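Local coordinates for ABC transporter, permease protein, putative (Porphyromonas gingivalis, PDB 2P0S) that is one domain of a putative ABC transporter permease, a membrane protein probably involved in ABC-type transport, at residues K98-N103 against Q109-S114. Residues are numbered along the deposited sequence; the frame is centred on the assembly and turned at random.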
ATOM      1  N   LYS A  98      14.745  11.731  -9.046  1.00 20.43           N
ATOM      2  CA  LYS A  98      16.065  12.221  -8.557  1.00 22.10           C
ATOM      3  C   LYS A  98      17.166  11.248  -8.921  1.00 21.85           C
ATOM      4  O   LYS A  98      18.246  11.642  -9.354  1.00 23.27           O
ATOM      5  CB  LYS A  98      16.063  12.382  -7.055  1.00 22.59           C
ATOM      6  CG  LYS A  98      15.289  13.605  -6.549  1.00 28.80           C
ATOM      7  CD  LYS A  98      15.293  13.635  -5.016  1.00 37.19           C
ATOM      8  CE  LYS A  98      16.300  14.639  -4.507  1.00 41.12           C
ATOM      9  NZ  LYS A  98      15.556  15.308  -3.344  1.00 46.29           N
ATOM     10  N   ILE A  99      16.939   9.959  -8.745  1.00 18.57           N
ATOM     11  CA  ILE A  99      17.967   8.934  -9.130  1.00 20.07           C
ATOM     12  C   ILE A  99      18.326   9.115 -10.606  1.00 18.66           C
ATOM     13  O   ILE A  99      19.527   9.117 -11.009  1.00 21.17           O
ATOM     14  CB  ILE A  99      17.494   7.472  -8.895  1.00 20.11           C
ATOM     15  CG1 ILE A  99      17.304   7.211  -7.366  1.00 21.32           C
ATOM     16  CG2 ILE A  99      18.575   6.454  -9.431  1.00 18.40           C
ATOM     17  CD1 ILE A  99      16.376   5.954  -7.075  1.00 21.13           C
ATOM     18  N   ALA A 100      17.313   9.242 -11.471  1.00 18.84           N
ATOM     19  CA  ALA A 100      17.590   9.343 -12.886  1.00 18.78           C
ATOM     20  C   ALA A 100      18.369  10.562 -13.332  1.00 20.09           C
ATOM     21  O   ALA A 100      18.823  10.560 -14.437  1.00 22.36           O
ATOM     22  CB  ALA A 100      16.203   9.262 -13.651  1.00 22.01           C
ATOM     23  N   SER A 101      18.547  11.592 -12.472  1.00 22.40           N
ATOM     24  CA  SER A 101      19.245  12.833 -12.789  1.00 20.67           C
ATOM     25  C   SER A 101      20.803  12.637 -12.644  1.00 20.74           C
ATOM     26  O   SER A 101      21.570  13.568 -13.048  1.00 23.73           O
ATOM     27  CB  SER A 101      18.804  13.975 -11.827  1.00 22.52           C
ATOM     28  OG  SER A 101      19.253  13.779 -10.526  1.00 27.00           O
ATOM     29  N   TYR A 102      21.242  11.501 -12.053  1.00 18.76           N
ATOM     30  CA  TYR A 102      22.739  11.233 -11.911  1.00 18.84           C
ATOM     31  C   TYR A 102      23.234  10.707 -13.270  1.00 20.55           C
ATOM     32  O   TYR A 102      22.459  10.369 -14.179  1.00 19.21           O
ATOM     33  CB  TYR A 102      22.866  10.207 -10.833  1.00 19.13           C
ATOM     34  CG  TYR A 102      22.614  10.894  -9.478  1.00 17.90           C
ATOM     35  CD1 TYR A 102      23.742  11.337  -8.723  1.00 23.48           C
ATOM     36  CD2 TYR A 102      21.302  11.005  -8.919  1.00 19.54           C
ATOM     37  CE1 TYR A 102      23.544  11.957  -7.558  1.00 27.43           C
ATOM     38  CE2 TYR A 102      21.081  11.587  -7.711  1.00 20.81           C
ATOM     39  CZ  TYR A 102      22.205  12.086  -7.044  1.00 20.40           C
ATOM     40  OH  TYR A 102      22.064  12.670  -5.808  1.00 27.16           O
ATOM     41  N   ASN A 103      24.527  10.553 -13.398  1.00 18.48           N
ATOM     42  CA  ASN A 103      25.080  10.228 -14.712  1.00 20.62           C
ATOM     43  C   ASN A 103      25.251   8.719 -14.814  1.00 17.88           C
ATOM     44  O   ASN A 103      26.366   8.154 -14.544  1.00 19.50           O
ATOM     45  CB  ASN A 103      26.411  10.951 -14.833  1.00 20.45           C
ATOM     46  CG  ASN A 103      26.262  12.464 -14.798  1.00 20.73           C
ATOM     47  OD1 ASN A 103      25.244  13.020 -15.216  1.00 24.69           O
ATOM     48  ND2 ASN A 103      27.369  13.190 -14.343  1.00 25.94           N
ATOM     49  N   GLN A 109      15.983   2.511 -17.715  1.00 22.68           N
ATOM     50  CA  GLN A 109      15.738   1.073 -17.926  1.00 21.88           C
ATOM     51  C   GLN A 109      16.087   0.293 -16.674  1.00 21.31           C
ATOM     52  O   GLN A 109      15.399  -0.633 -16.259  1.00 20.77           O
ATOM     53  CB  GLN A 109      16.521   0.533 -19.160  1.00 23.39           C
ATOM     54  CG  GLN A 109      16.080   1.162 -20.538  1.00 29.47           C
ATOM     55  CD  GLN A 109      16.052   2.724 -20.698  1.00 34.54           C
ATOM     56  OE1 GLN A 109      15.044   3.282 -21.327  1.00 39.79           O
ATOM     57  NE2 GLN A 109      17.132   3.457 -20.194  1.00 22.49           N
ATOM     58  N   ILE A 110      17.251   0.628 -16.074  1.00 17.75           N
ATOM     59  CA  ILE A 110      17.594  -0.021 -14.864  1.00 17.40           C
ATOM     60  C   ILE A 110      16.564   0.191 -13.726  1.00 17.52           C
ATOM     61  O   ILE A 110      16.256  -0.753 -13.035  1.00 17.36           O
ATOM     62  CB  ILE A 110      18.993   0.462 -14.371  1.00 16.74           C
ATOM     63  CG1 ILE A 110      20.023  -0.003 -15.372  1.00 18.34           C
ATOM     64  CG2 ILE A 110      19.270  -0.054 -12.976  1.00 18.07           C
ATOM     65  CD1 ILE A 110      21.364   0.830 -15.158  1.00 18.67           C
ATOM     66  N   LEU A 111      16.066   1.413 -13.529  1.00 17.78           N
ATOM     67  CA  LEU A 111      15.090   1.676 -12.493  1.00 17.43           C
ATOM     68  C   LEU A 111      13.857   0.785 -12.806  1.00 19.48           C
ATOM     69  O   LEU A 111      13.259   0.147 -11.900  1.00 20.60           O
ATOM     70  CB  LEU A 111      14.669   3.176 -12.467  1.00 17.29           C
ATOM     71  CG  LEU A 111      15.833   4.016 -11.845  1.00 19.50           C
ATOM     72  CD1 LEU A 111      15.502   5.521 -12.077  1.00 20.74           C
ATOM     73  CD2 LEU A 111      16.196   3.692 -10.307  1.00 24.52           C
ATOM     74  N   ALA A 112      13.470   0.808 -14.079  1.00 17.09           N
ATOM     75  CA  ALA A 112      12.244  -0.007 -14.342  1.00 18.87           C
ATOM     76  C   ALA A 112      12.397  -1.508 -14.076  1.00 19.49           C
ATOM     77  O   ALA A 112      11.465  -2.225 -13.550  1.00 21.76           O
ATOM     78  CB  ALA A 112      11.867   0.257 -15.796  1.00 21.66           C
ATOM     79  N   ASP A 113      13.556  -2.034 -14.445  1.00 21.06           N
ATOM     80  CA  ASP A 113      13.886  -3.415 -14.296  1.00 21.27           C
ATOM     81  C   ASP A 113      14.083  -3.773 -12.877  1.00 20.67           C
ATOM     82  O   ASP A 113      14.063  -4.992 -12.588  1.00 24.29           O
ATOM     83  CB  ASP A 113      15.052  -3.843 -15.212  1.00 22.10           C
ATOM     84  CG  ASP A 113      15.285  -5.396 -15.293  1.00 22.51           C
ATOM     85  OD1 ASP A 113      14.354  -6.213 -15.683  1.00 28.78           O
ATOM     86  OD2 ASP A 113      16.490  -5.818 -15.055  1.00 27.88           O
ATOM     87  N   SER A 114      14.296  -2.776 -11.999  1.00 17.23           N
ATOM     88  CA  SER A 114      14.589  -3.120 -10.604  1.00 18.79           C
ATOM     89  C   SER A 114      13.363  -3.142  -9.764  1.00 19.37           C
ATOM     90  O   SER A 114      13.431  -3.520  -8.598  1.00 20.87           O
ATOM     91  CB  SER A 114      15.574  -2.127  -9.974  1.00 17.16           C
ATOM     92  OG  SER A 114      16.820  -2.095 -10.724  1.00 22.23           O
TER
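L111 reaches with both its methyls from helix 107-114 to the last turn of helix 80-100, and the contact is wholly apolar. CD2 does most of the touching: it lies 3.7 Å from I99 CG2 and 3.9 Å from I99 CD1, fitting against both branches of the isoleucine. The other methyl, L111 CD1, turns to the neighbouring residue and meets A100 CB at 4.1 Å, so the leucine fork spans two consecutive residues. In I99, CG2 stands anti to the backbone N and CG1 anti to the carbonyl carbon (chi1 -66°), a spread that offers CG2 and, through CG1, CD1 to the same leucine methyl. The backbones stay well apart, 8.1 Å between A100 CA and L111 CA, and side chains alone bridge them.

The hydroxyl hydrogen bonds close within each segment. K98 O is gripped twice by S101: by its backbone N and by OG at 2.6 Å, the hydroxyl lying in the carbonyl plane on a lone pair. S114 OG likewise returns to its own helix, 2.7 Å from I110 O, but from above the carbonyl plane.

The second subunit adds to the packing: its L111 meets I99, its Y102 lies on I110, and its K98 NZ is hydrogen-bonded to D113 O. Within the chain, L111 with I99 and A100 makes a pairing of two consecutive helices, 80-100 and 107-114, joined by a short loop and packed through apolar side chains, at a dimer interface about 22 Å from the centre of the chain (centre to centre).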